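Local coordinates for protein TetR family transcriptional regulator (Mycobacterium smegmatis, PDB 5XS9) that probably represses transcription of biotin-related genes, as a TetR-type regulator that pairs an N-terminal helix-turn-helix DNA-binding domain with a helical C-terminal domain, at residues A[24-29]-A[47-51]; A[58-64]-A[81-86]; A[71-76]-A[182-186]; A[111-116]-A[133-137]. Residues are numbered along the deposited sequence.

Interaction 1: A[24-29]-A[47-51]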
loop_
_atom_site.group_PDB
_atom_site.type_symbol
_atom_site.label_atom_id
_atom_site.label_comp_id
_atom_site.label_asym_id
_atom_site.label_seq_id
_atom_site.Cartn_x
_atom_site.Cartn_y
_atom_site.Cartn_z
ATOM N N LEU A 24 -18.793 -1.524 4.426
ATOM C CA LEU A 24 -19.064 -2.872 3.937
ATOM C C LEU A 24 -18.891 -3.867 5.063
ATOM O O LEU A 24 -17.791 -4.341 5.306
ATOM C CB LEU A 24 -18.153 -3.266 2.808
ATOM C CG LEU A 24 -18.332 -4.658 2.239
ATOM C CD1 LEU A 24 -19.763 -4.885 1.760
ATOM C CD2 LEU A 24 -17.356 -4.791 1.094
ATOM N N THR A 25 -19.999 -4.165 5.725
ATOM C CA THR A 25 -20.062 -5.166 6.804
ATOM C C THR A 25 -21.155 -6.150 6.479
ATOM O O THR A 25 -22.011 -5.848 5.673
ATOM C CB THR A 25 -20.414 -4.533 8.163
ATOM O OG1 THR A 25 -21.728 -3.967 8.098
ATOM C CG2 THR A 25 -19.395 -3.442 8.562
ATOM N N MET A 26 -21.114 -7.316 7.114
ATOM C CA MET A 26 -22.124 -8.320 6.925
ATOM C C MET A 26 -23.505 -7.802 7.390
ATOM O O MET A 26 -24.534 -8.057 6.726
ATOM C CB MET A 26 -21.702 -9.617 7.626
ATOM C CG MET A 26 -20.470 -10.303 6.989
ATOM S SD MET A 26 -20.891 -11.212 5.505
ATOM C CE MET A 26 -21.612 -12.777 5.959
ATOM N N ARG A 27 -23.545 -7.059 8.496
ATOM C CA ARG A 27 -24.853 -6.514 8.960
ATOM C C ARG A 27 -25.389 -5.481 7.967
ATOM O O ARG A 27 -26.559 -5.507 7.656
ATOM C CB ARG A 27 -24.811 -5.949 10.377
ATOM C CG ARG A 27 -24.098 -4.618 10.513
ATOM C CD ARG A 27 -23.852 -4.219 11.963
ATOM N NE ARG A 27 -22.742 -3.256 12.067
ATOM C CZ ARG A 27 -21.442 -3.553 11.936
ATOM N NH1 ARG A 27 -21.018 -4.800 11.660
ATOM N NH2 ARG A 27 -20.539 -2.595 12.077
ATOM N N ARG A 28 -24.525 -4.632 7.403
ATOM C CA ARG A 28 -25.014 -3.667 6.392
ATOM C C ARG A 28 -25.484 -4.356 5.111
ATOM O O ARG A 28 -26.484 -3.980 4.509
ATOM C CB ARG A 28 -23.913 -2.634 6.052
ATOM C CG ARG A 28 -24.309 -1.650 4.959
ATOM C CD ARG A 28 -25.245 -0.630 5.521
ATOM N NE ARG A 28 -25.740 0.264 4.483
ATOM C CZ ARG A 28 -25.305 1.504 4.254
ATOM N NH1 ARG A 28 -24.317 2.073 4.967
ATOM N NH2 ARG A 28 -25.882 2.201 3.283
ATOM N N LEU A 29 -24.745 -5.378 4.700
ATOM C CA LEU A 29 -25.075 -6.109 3.494
ATOM C C LEU A 29 -26.463 -6.746 3.674
ATOM O O LEU A 29 -27.273 -6.702 2.753
ATOM C CB LEU A 29 -24.041 -7.217 3.248
ATOM C CG LEU A 29 -24.174 -8.010 1.954
ATOM C CD1 LEU A 29 -24.292 -7.136 0.675
ATOM C CD2 LEU A 29 -23.003 -8.964 1.934
ATOM N N LYS A 47 -16.400 -11.843 7.498
ATOM C CA LYS A 47 -16.189 -10.671 6.668
ATOM C C LYS A 47 -14.967 -10.807 5.730
ATOM O O LYS A 47 -15.005 -10.301 4.615
ATOM C CB LYS A 47 -16.029 -9.412 7.492
ATOM C CG LYS A 47 -15.848 -8.175 6.584
ATOM C CD LYS A 47 -16.473 -6.859 7.038
ATOM C CE LYS A 47 -15.519 -6.008 7.821
ATOM N NZ LYS A 47 -14.939 -6.878 8.876
ATOM N N GLN A 48 -13.911 -11.495 6.151
ATOM C CA GLN A 48 -12.741 -11.677 5.268
ATOM C C GLN A 48 -13.059 -12.494 4.055
ATOM O O GLN A 48 -12.473 -12.255 3.021
ATOM C CB GLN A 48 -11.553 -12.372 5.947
ATOM C CG GLN A 48 -11.125 -11.728 7.236
ATOM C CD GLN A 48 -11.928 -12.282 8.415
ATOM O OE1 GLN A 48 -12.849 -11.624 8.920
ATOM N NE2 GLN A 48 -11.608 -13.525 8.830
ATOM N N GLU A 49 -13.950 -13.495 4.154
ATOM C CA GLU A 49 -14.347 -14.205 2.959
ATOM C C GLU A 49 -15.195 -13.343 2.121
ATOM O O GLU A 49 -15.134 -13.434 0.916
ATOM C CB GLU A 49 -15.120 -15.509 3.298
ATOM C CG GLU A 49 -14.234 -16.592 3.925
ATOM C CD GLU A 49 -14.960 -17.944 4.129
ATOM O OE1 GLU A 49 -16.132 -18.193 3.673
ATOM O OE2 GLU A 49 -14.315 -18.756 4.779
ATOM N N LEU A 50 -16.051 -12.507 2.727
ATOM C CA LEU A 50 -16.887 -11.634 1.896
ATOM C C LEU A 50 -15.966 -10.673 1.146
ATOM O O LEU A 50 -16.123 -10.441 -0.029
ATOM C CB LEU A 50 -17.859 -10.814 2.739
ATOM C CG LEU A 50 -18.573 -9.651 2.006
ATOM C CD1 LEU A 50 -19.400 -10.165 0.865
ATOM C CD2 LEU A 50 -19.390 -8.772 2.930
ATOM N N LEU A 51 -15.014 -10.082 1.842
ATOM C CA LEU A 51 -14.116 -9.119 1.165
ATOM C C LEU A 51 -13.335 -9.775 0.041
ATOM O O LEU A 51 -13.185 -9.167 -1.028
ATOM C CB LEU A 51 -13.190 -8.440 2.176
ATOM C CG LEU A 51 -13.895 -7.503 3.165
ATOM C CD1 LEU A 51 -12.941 -7.122 4.325
ATOM C CD2 LEU A 51 -14.403 -6.271 2.479
#

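Interaction 2: A[58-64]-A[81-86]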
loop_
_atom_site.group_PDB
_atom_site.type_symbol
_atom_site.label_atom_id
_atom_site.label_comp_id
_atom_site.label_asym_id
_atom_site.label_seq_id
_atom_site.Cartn_x
_atom_site.Cartn_y
_atom_site.Cartn_z
ATOM N N ILE A 58 -14.282 -7.423 -8.304
ATOM C CA ILE A 58 -13.557 -6.190 -8.708
ATOM C C ILE A 58 -12.458 -6.506 -9.741
ATOM O O ILE A 58 -12.191 -5.726 -10.635
ATOM C CB ILE A 58 -12.915 -5.523 -7.420
ATOM C CG1 ILE A 58 -13.966 -4.766 -6.637
ATOM C CG2 ILE A 58 -11.799 -4.542 -7.672
ATOM C CD1 ILE A 58 -13.447 -4.389 -5.252
ATOM N N LEU A 59 -11.798 -7.618 -9.584
ATOM C CA LEU A 59 -10.650 -7.982 -10.405
ATOM C C LEU A 59 -11.025 -8.885 -11.610
ATOM O O LEU A 59 -10.138 -9.276 -12.382
ATOM C CB LEU A 59 -9.642 -8.783 -9.516
ATOM C CG LEU A 59 -8.909 -8.000 -8.438
ATOM C CD1 LEU A 59 -8.092 -8.916 -7.557
ATOM C CD2 LEU A 59 -8.055 -6.903 -9.042
ATOM N N ARG A 60 -12.298 -9.260 -11.730
ATOM C CA ARG A 60 -12.848 -9.863 -12.957
ATOM C C ARG A 60 -12.273 -9.239 -14.252
ATOM O O ARG A 60 -11.712 -9.945 -15.051
ATOM C CB ARG A 60 -14.359 -9.700 -12.917
ATOM C CG ARG A 60 -15.181 -10.249 -14.073
ATOM C CD ARG A 60 -16.667 -10.177 -13.707
ATOM N NE ARG A 60 -16.982 -8.976 -12.904
ATOM C CZ ARG A 60 -17.372 -7.780 -13.364
ATOM N NH1 ARG A 60 -17.550 -7.551 -14.672
ATOM N NH2 ARG A 60 -17.596 -6.791 -12.490
ATOM N N THR A 61 -12.341 -7.924 -14.425
ATOM C CA THR A 61 -11.798 -7.344 -15.639
ATOM C C THR A 61 -10.263 -7.298 -15.709
ATOM O O THR A 61 -9.752 -7.151 -16.795
ATOM C CB THR A 61 -12.289 -5.912 -15.919
ATOM O OG1 THR A 61 -11.731 -4.985 -14.944
ATOM C CG2 THR A 61 -13.798 -5.888 -15.982
ATOM N N ALA A 62 -9.560 -7.425 -14.585
ATOM C CA ALA A 62 -8.124 -7.279 -14.554
ATOM C C ALA A 62 -7.340 -8.363 -15.312
ATOM O O ALA A 62 -6.227 -8.153 -15.718
ATOM C CB ALA A 62 -7.630 -7.222 -13.112
ATOM N N ARG A 63 -7.901 -9.530 -15.487
ATOM C CA ARG A 63 -7.123 -10.584 -16.141
ATOM C C ARG A 63 -7.172 -10.390 -17.663
ATOM O O ARG A 63 -8.212 -10.194 -18.215
ATOM C CB ARG A 63 -7.539 -11.961 -15.681
ATOM C CG ARG A 63 -9.016 -12.145 -15.361
ATOM C CD ARG A 63 -9.192 -13.108 -14.200
ATOM N NE ARG A 63 -10.547 -13.610 -14.233
ATOM C CZ ARG A 63 -10.970 -14.754 -13.708
ATOM N NH1 ARG A 63 -10.141 -15.579 -13.058
ATOM N NH2 ARG A 63 -12.258 -15.071 -13.842
ATOM N N THR A 64 -6.041 -10.382 -18.330
ATOM C CA THR A 64 -6.042 -10.313 -19.792
ATOM C C THR A 64 -5.032 -11.294 -20.282
ATOM O O THR A 64 -4.051 -11.593 -19.558
ATOM C CB THR A 64 -5.827 -8.865 -20.280
ATOM O OG1 THR A 64 -5.979 -8.819 -21.715
ATOM C CG2 THR A 64 -4.470 -8.312 -19.769
ATOM N N ALA A 81 -3.889 -3.169 -16.345
ATOM C CA ALA A 81 -5.280 -3.679 -16.213
ATOM C C ALA A 81 -5.613 -3.813 -14.763
ATOM O O ALA A 81 -6.745 -3.541 -14.340
ATOM C CB ALA A 81 -5.463 -5.017 -16.914
ATOM N N LEU A 82 -4.620 -4.200 -13.952
ATOM C CA LEU A 82 -4.858 -4.327 -12.543
ATOM C C LEU A 82 -5.143 -2.959 -11.875
ATOM O O LEU A 82 -6.098 -2.813 -11.120
ATOM C CB LEU A 82 -3.677 -5.071 -11.873
ATOM C CG LEU A 82 -3.700 -5.038 -10.368
ATOM C CD1 LEU A 82 -4.869 -5.771 -9.733
ATOM C CD2 LEU A 82 -2.407 -5.616 -9.836
ATOM N N ARG A 83 -4.296 -1.961 -12.139
ATOM C CA ARG A 83 -4.547 -0.652 -11.567
ATOM C C ARG A 83 -5.941 -0.090 -11.974
ATOM O O ARG A 83 -6.681 0.476 -11.170
ATOM C CB ARG A 83 -3.462 0.295 -12.023
ATOM C CG ARG A 83 -3.790 1.762 -11.708
ATOM C CD ARG A 83 -2.558 2.554 -11.848
ATOM N NE ARG A 83 -2.845 3.971 -11.860
ATOM C CZ ARG A 83 -3.006 4.720 -12.937
ATOM N NH1 ARG A 83 -2.911 4.216 -14.141
ATOM N NH2 ARG A 83 -3.259 6.014 -12.800
ATOM N N ASP A 84 -6.275 -0.240 -13.246
ATOM C CA ASP A 84 -7.571 0.257 -13.745
ATOM C C ASP A 84 -8.741 -0.424 -13.009
ATOM O O ASP A 84 -9.697 0.251 -12.550
ATOM C CB ASP A 84 -7.665 0.131 -15.283
ATOM C CG ASP A 84 -6.864 1.275 -16.041
ATOM O OD1 ASP A 84 -6.440 2.392 -15.516
ATOM O OD2 ASP A 84 -6.669 1.028 -17.236
ATOM N N ALA A 85 -8.637 -1.722 -12.771
ATOM C CA ALA A 85 -9.682 -2.389 -11.995
ATOM C C ALA A 85 -9.769 -1.886 -10.568
ATOM O O ALA A 85 -10.872 -1.657 -10.044
ATOM C CB ALA A 85 -9.546 -3.884 -12.057
ATOM N N LEU A 86 -8.632 -1.608 -9.926
ATOM C CA LEU A 86 -8.675 -1.122 -8.589
ATOM C C LEU A 86 -9.290 0.284 -8.525
ATOM O O LEU A 86 -10.041 0.621 -7.599
ATOM C CB LEU A 86 -7.273 -1.073 -7.942
ATOM C CG LEU A 86 -6.488 -2.387 -7.922
ATOM C CD1 LEU A 86 -5.013 -2.161 -7.567
ATOM C CD2 LEU A 86 -7.176 -3.406 -7.012
HETATM O O HOH W 1 -8.906 -3.431 -15.992
#

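Interaction 3: A[71-76]-A[182-186]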
loop_
_atom_site.group_PDB
_atom_site.type_symbol
_atom_site.label_atom_id
_atom_site.label_comp_id
_atom_site.label_asym_id
_atom_site.label_seq_id
_atom_site.Cartn_x
_atom_site.Cartn_y
_atom_site.Cartn_z
ATOM N N TRP A 71 7.784 -10.316 -22.914
ATOM C CA TRP A 71 7.613 -10.331 -21.468
ATOM C C TRP A 71 7.480 -8.904 -20.887
ATOM O O TRP A 71 6.657 -8.715 -19.999
ATOM C CB TRP A 71 8.705 -11.145 -20.736
ATOM C CG TRP A 71 10.073 -10.618 -20.775
ATOM C CD1 TRP A 71 11.107 -10.960 -21.661
ATOM C CD2 TRP A 71 10.612 -9.586 -19.920
ATOM N NE1 TRP A 71 12.233 -10.213 -21.351
ATOM C CE2 TRP A 71 11.957 -9.396 -20.278
ATOM C CE3 TRP A 71 10.095 -8.858 -18.857
ATOM C CZ2 TRP A 71 12.791 -8.494 -19.620
ATOM C CZ3 TRP A 71 10.970 -7.920 -18.189
ATOM C CH2 TRP A 71 12.254 -7.746 -18.598
ATOM N N ARG A 72 8.233 -7.955 -21.386
ATOM C CA ARG A 72 8.120 -6.568 -20.915
ATOM C C ARG A 72 6.704 -6.022 -21.006
ATOM O O ARG A 72 6.156 -5.429 -20.049
ATOM C CB ARG A 72 9.111 -5.620 -21.639
ATOM C CG ARG A 72 10.572 -5.908 -21.329
ATOM C CD ARG A 72 11.455 -5.077 -22.238
ATOM N NE ARG A 72 12.880 -5.161 -21.922
ATOM C CZ ARG A 72 13.685 -6.181 -22.264
ATOM N NH1 ARG A 72 13.234 -7.257 -22.899
ATOM N NH2 ARG A 72 14.956 -6.150 -21.915
ATOM N N GLU A 73 6.095 -6.279 -22.153
ATOM C CA GLU A 73 4.770 -5.810 -22.450
ATOM C C GLU A 73 3.750 -6.623 -21.695
ATOM O O GLU A 73 2.728 -6.119 -21.263
ATOM C CB GLU A 73 4.513 -5.837 -23.994
ATOM C CG GLU A 73 5.028 -4.607 -24.740
ATOM C CD GLU A 73 6.552 -4.367 -24.736
ATOM O OE1 GLU A 73 7.006 -3.262 -24.248
ATOM O OE2 GLU A 73 7.304 -5.264 -25.219
ATOM N N GLN A 74 4.009 -7.879 -21.432
ATOM C CA GLN A 74 3.140 -8.568 -20.518
ATOM C C GLN A 74 3.023 -7.925 -19.110
ATOM O O GLN A 74 1.920 -7.915 -18.487
ATOM C CB GLN A 74 3.618 -10.012 -20.267
ATOM C CG GLN A 74 3.591 -10.922 -21.525
ATOM C CD GLN A 74 4.250 -12.260 -21.297
ATOM O OE1 GLN A 74 4.190 -12.845 -20.224
ATOM N NE2 GLN A 74 4.904 -12.758 -22.352
ATOM N N ILE A 75 4.166 -7.510 -18.571
ATOM C CA ILE A 75 4.148 -6.881 -17.255
ATOM C C ILE A 75 3.377 -5.568 -17.358
ATOM O O ILE A 75 2.496 -5.295 -16.549
ATOM C CB ILE A 75 5.547 -6.625 -16.770
ATOM C CG1 ILE A 75 6.148 -8.001 -16.373
ATOM C CG2 ILE A 75 5.489 -5.662 -15.576
ATOM C CD1 ILE A 75 7.569 -7.925 -16.175
ATOM N N HIS A 76 3.698 -4.784 -18.363
ATOM C CA HIS A 76 2.972 -3.516 -18.539
ATOM C C HIS A 76 1.467 -3.755 -18.633
ATOM O O HIS A 76 0.688 -3.091 -17.959
ATOM C CB HIS A 76 3.539 -2.665 -19.719
ATOM C CG HIS A 76 4.855 -2.009 -19.402
ATOM N ND1 HIS A 76 4.950 -0.887 -18.582
ATOM C CD2 HIS A 76 6.120 -2.271 -19.825
ATOM C CE1 HIS A 76 6.219 -0.528 -18.482
ATOM N NE2 HIS A 76 6.948 -1.351 -19.222
ATOM N N VAL A 182 10.764 -3.249 -14.727
ATOM C CA VAL A 182 11.068 -4.001 -15.896
ATOM C C VAL A 182 12.532 -3.975 -16.216
ATOM O O VAL A 182 13.093 -5.001 -16.514
ATOM C CB VAL A 182 10.184 -3.463 -17.102
ATOM C CG1 VAL A 182 10.677 -3.888 -18.425
ATOM C CG2 VAL A 182 8.753 -3.909 -16.893
ATOM N N ASP A 183 13.135 -2.817 -16.159
ATOM C CA ASP A 183 14.576 -2.729 -16.355
ATOM C C ASP A 183 15.357 -3.495 -15.300
ATOM O O ASP A 183 16.345 -4.131 -15.657
ATOM C CB ASP A 183 15.045 -1.289 -16.399
ATOM C CG ASP A 183 14.629 -0.589 -17.697
ATOM O OD1 ASP A 183 14.549 -1.238 -18.706
ATOM O OD2 ASP A 183 14.368 0.593 -17.699
ATOM N N GLY A 184 14.886 -3.498 -14.047
ATOM C CA GLY A 184 15.508 -4.322 -12.999
ATOM C C GLY A 184 15.382 -5.824 -13.227
ATOM O O GLY A 184 16.322 -6.560 -13.019
ATOM N N LEU A 185 14.232 -6.267 -13.730
ATOM C CA LEU A 185 14.066 -7.639 -14.095
ATOM C C LEU A 185 15.015 -8.015 -15.209
ATOM O O LEU A 185 15.628 -9.088 -15.155
ATOM C CB LEU A 185 12.632 -7.950 -14.479
ATOM C CG LEU A 185 11.573 -7.931 -13.403
ATOM C CD1 LEU A 185 10.158 -7.871 -13.896
ATOM C CD2 LEU A 185 11.707 -9.118 -12.422
ATOM N N ALA A 186 15.125 -7.142 -16.215
ATOM C CA ALA A 186 15.969 -7.389 -17.389
ATOM C C ALA A 186 17.416 -7.524 -16.979
ATOM O O ALA A 186 18.111 -8.354 -17.515
ATOM C CB ALA A 186 15.818 -6.266 -18.412
HETATM O O HOH W 2 13.808 -2.976 -20.587
#

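Interaction 4: A[111-116]-A[133-137]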
loop_
_atom_site.group_PDB
_atom_site.type_symbol
_atom_site.label_atom_id
_atom_site.label_comp_id
_atom_site.label_asym_id
_atom_site.label_seq_id
_atom_site.Cartn_x
_atom_site.Cartn_y
_atom_site.Cartn_z
ATOM N N ILE A 111 -2.846 -13.420 -10.883
ATOM C CA ILE A 111 -2.055 -12.372 -11.520
ATOM C C ILE A 111 -0.579 -12.497 -11.171
ATOM O O ILE A 111 0.274 -12.320 -12.022
ATOM C CB ILE A 111 -2.649 -10.958 -11.204
ATOM C CG1 ILE A 111 -3.974 -10.786 -12.013
ATOM C CG2 ILE A 111 -1.630 -9.876 -11.592
ATOM C CD1 ILE A 111 -4.911 -9.789 -11.357
ATOM N N VAL A 112 -0.294 -12.814 -9.920
ATOM C CA VAL A 112 1.044 -13.041 -9.484
ATOM C C VAL A 112 1.725 -14.199 -10.238
ATOM O O VAL A 112 2.839 -14.062 -10.723
ATOM C CB VAL A 112 1.033 -13.379 -7.970
ATOM C CG1 VAL A 112 2.309 -14.069 -7.494
ATOM C CG2 VAL A 112 0.775 -12.138 -7.172
ATOM N N GLU A 113 1.000 -15.299 -10.443
ATOM C CA GLU A 113 1.530 -16.406 -11.230
ATOM C C GLU A 113 1.752 -15.937 -12.651
ATOM O O GLU A 113 2.765 -16.244 -13.301
ATOM C CB GLU A 113 0.563 -17.634 -11.137
ATOM C CG GLU A 113 0.736 -18.681 -12.231
ATOM C CD GLU A 113 1.831 -19.742 -11.979
ATOM O OE1 GLU A 113 2.530 -20.102 -12.958
ATOM O OE2 GLU A 113 1.981 -20.257 -10.839
ATOM N N GLN A 114 0.821 -15.186 -13.196
ATOM C CA GLN A 114 1.062 -14.710 -14.529
ATOM C C GLN A 114 2.295 -13.797 -14.644
ATOM O O GLN A 114 3.070 -13.917 -15.562
ATOM C CB GLN A 114 -0.198 -14.009 -15.033
ATOM C CG GLN A 114 -0.185 -13.669 -16.470
ATOM C CD GLN A 114 -1.591 -13.368 -17.007
ATOM O OE1 GLN A 114 -2.550 -14.095 -16.749
ATOM N NE2 GLN A 114 -1.692 -12.336 -17.804
ATOM N N LEU A 115 2.489 -12.897 -13.690
ATOM C CA LEU A 115 3.672 -12.078 -13.678
ATOM C C LEU A 115 4.991 -12.899 -13.499
ATOM O O LEU A 115 6.016 -12.529 -14.037
ATOM C CB LEU A 115 3.598 -11.036 -12.572
ATOM C CG LEU A 115 2.557 -9.923 -12.765
ATOM C CD1 LEU A 115 2.451 -9.204 -11.439
ATOM C CD2 LEU A 115 2.885 -9.023 -13.943
ATOM N N GLY A 116 4.944 -13.965 -12.712
ATOM C CA GLY A 116 6.057 -14.881 -12.584
ATOM C C GLY A 116 6.500 -15.469 -13.887
ATOM O O GLY A 116 7.674 -15.580 -14.114
ATOM N N ALA A 133 7.570 -11.395 -8.800
ATOM C CA ALA A 133 6.188 -11.117 -9.109
ATOM C C ALA A 133 5.520 -10.350 -7.986
ATOM O O ALA A 133 4.865 -9.335 -8.266
ATOM C CB ALA A 133 5.415 -12.378 -9.457
ATOM N N ARG A 134 5.757 -10.746 -6.733
ATOM C CA ARG A 134 5.226 -10.027 -5.609
ATOM C C ARG A 134 5.761 -8.588 -5.530
ATOM O O ARG A 134 5.039 -7.671 -5.135
ATOM C CB ARG A 134 5.523 -10.755 -4.286
ATOM C CG ARG A 134 4.572 -11.948 -4.086
ATOM C CD ARG A 134 4.645 -12.546 -2.699
ATOM N NE ARG A 134 5.955 -13.044 -2.429
ATOM C CZ ARG A 134 6.356 -14.324 -2.574
ATOM N NH1 ARG A 134 5.544 -15.287 -3.018
ATOM N NH2 ARG A 134 7.614 -14.633 -2.278
ATOM N N THR A 135 7.028 -8.403 -5.898
ATOM C CA THR A 135 7.652 -7.102 -5.919
ATOM C C THR A 135 6.845 -6.122 -6.823
ATOM O O THR A 135 6.520 -4.983 -6.419
ATOM C CB THR A 135 9.110 -7.201 -6.355
ATOM O OG1 THR A 135 9.911 -7.920 -5.334
ATOM C CG2 THR A 135 9.688 -5.784 -6.518
ATOM N N VAL A 136 6.512 -6.592 -8.006
ATOM C CA VAL A 136 5.674 -5.819 -8.922
ATOM C C VAL A 136 4.321 -5.561 -8.311
ATOM O O VAL A 136 3.857 -4.401 -8.318
ATOM C CB VAL A 136 5.553 -6.541 -10.260
ATOM C CG1 VAL A 136 4.591 -5.815 -11.257
ATOM C CG2 VAL A 136 6.953 -6.760 -10.887
ATOM N N ILE A 137 3.706 -6.584 -7.689
ATOM C CA ILE A 137 2.394 -6.350 -7.102
ATOM C C ILE A 137 2.459 -5.331 -5.990
ATOM O O ILE A 137 1.530 -4.511 -5.858
ATOM C CB ILE A 137 1.734 -7.672 -6.610
ATOM C CG1 ILE A 137 1.352 -8.508 -7.790
ATOM C CG2 ILE A 137 0.517 -7.422 -5.769
ATOM C CD1 ILE A 137 0.388 -7.841 -8.743
#

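Interaction 1: A[24-29]-A[47-51]
L50 has the largest area covered here, 80 Å², and its t/p rotamer (chi1 167°, chi2 61°) sends CD2 into a pocket formed by three side chains of 24-29: L50 CD2 lies 3.9 Å from M26 SD, 3.8 Å from L29 CD2 and 4.1 Å from L24 CD1. L24 and L29 adopt the same t/p conformation. In L24 it splits the two methyls between different partners, for L24 CD2 reaches L51 CD2 at 3.6 Å; L51, in m/t, brings that methyl in although its CA-to-CB bond points sideways. M26 is m in all three torsions, a folded shape that leaves the sulphur beside L50. Both segments lie in the N-terminal, tetR-type DNA-binding domain, whose helix-turn-helix begins with helix 26-33; helix 47-58 comes after that motif. The leucine cluster joins the two helices near their N-terminal ends, with A12, V8 and I15 of helix 5-19 touching L24 and L29 to complete a three-helix core. T25 occupies the N-cap of helix 26-33; with chi1 at 64° (p), its OG1 accepts from R28 N at 3.0 Å (N-H...O angle 159°). K47 is less regular, with chi2 and chi3 between wells (144° and 93°). Its aliphatic part lies along the backbone before the helix, K47 CD being 3.3 Å from L24 O and 4.0 Å from T25 CA.

Interaction 2: A[58-64]-A[81-86]
No direct hydrogen bond crosses between 58-64 and 81-86; the evidence for close association is the 4.8 Å separation of A62 CA and L82 CA and a summed buried area of 314 Å². The apolar contacts come first. L59 CD2 meets L82 CD1 at 3.5 Å and L86 CD2 at 4.1 Å, so one leucine methyl touches two residues a helical turn apart. The A62 methyl packs on the helix surface itself, with A62 CB 4.0 Å from both L82 CA and A85 CB. A second group sets methyls against oxygen atoms: A85 CB is 3.5 Å from I58 O and 3.8 Å from T61 OG1, while A81 CB is 3.4 Å from A62 O. A81 and A85, spaced by four residues and both with CB directed toward 58-64, give the helix a low-relief face that lets the chain come this near. The polar component is a water that donates to A81 O (2.7 Å from the water O) and makes a weak bond with T61 OG1 (3.4 Å from the water O). The contact packs the link that follows helix 47-58 against helix 71-87, where the DNA-binding and C-terminal domains meet. L59 and L86 both reach V96 of helix 92-101, A62 touches I111 of helix 106-122, and L82 packs on I137 and V140 of helix 129-155.

Interaction 3: A[71-76]-A[182-186]
W71 leads with its indole: CH2 approaches V182 O at 3.5 Å, near the ring plane and at the edge, while W71 CH2 to A186 CB is 3.9 Å and W71 CZ3 to L185 CB 4.1 Å. R72 follows, its CG 3.5 Å from V182 CG1 and its NH2 3.6 Å from A186 CB; R72 NE donates to a water (2.7 Å) that in turn donates to D183 OD1 (2.7 Å). I75 points inward, I75 CD1 meeting L185 CD1 at 3.4 Å and I75 CG2 meeting V182 CG2 at 3.9 Å. H76 NE2 lies 3.9 Å from V182 CG2, but its hydrogen bond is to Q179. Together W71, R72, I75 and H76 surround V182, a knob-into-hole fit. The short axes approach to 10.8 Å at 145°, nearer antiparallel than parallel. L185 also packs on L180 of the second subunit, so helix 71-87 here backs helix 170-186 beside the dimer interface, consistent with the C-terminal helical bundle through which TetR-family proteins dimerise.

Interaction 4: A[111-116]-A[133-137]
Three residues carry most of this contact: A133 (63 Å² covered), L115 (60 Å²) and V112 (58 Å²). A133 has the smallest side chain of the three, yet its CB sits 3.3 Å from V112 O, 3.7 Å from G116 N and 3.8 Å from L115 CB, pressing on backbone atoms of V112 and G116 and on the CB of L115. L115, with CB directed toward the other helix and in the m/t rotamer, extends CD1 to V136 CG1 (4.0 Å) and I137 CD1 (3.7 Å), spanning two residues of the partner. V112, at chi1 161° (t), divides its methyls: CG1 lies 4.0 Å from A133 CB and CG2 3.7 Å from I137 CG1. The short axes come within 8.9 Å at 121°, a steep crossing in which the CA atoms come nearest at the G116/A133 pair, with G116 CA 5.1 Å from A133 CA. Across it the helices exchange no hydrogen bond. Beyond the contact, R134 hydrogen-bonds to Q173 of the second subunit, so helix 129-155 faces helix 106-122 with one side and the dimer partner with another. Such obliquely packed helices are the build of the all-helical C-terminal domain of TetR-family regulators.

From the N terminus, interaction 1 closes the first loop, 17 residues between its segments, within the DNA-binding domain. Interaction 2 then opens at the end of helix 47-58 and folds the connection onto helix 71-87, joining the two domains. Interaction 3 starts inside that second loop and ties helix 71-87 to helix 170-186, so interactions 2 and 3 cross. Interaction 4, nested in the long loop of interaction 3, joins helix 106-122 to helix 129-155. Interactions 2 and 4 touch, L82 CD2 lying 3.7 Å from I137 CD1, and I75 CA is 4.1 Å from L115 CD2 between 3 and 4. Interaction 1 stands apart, about 37 Å from interaction 3 centre to centre, whereas 3 and 4 both touch the second subunit.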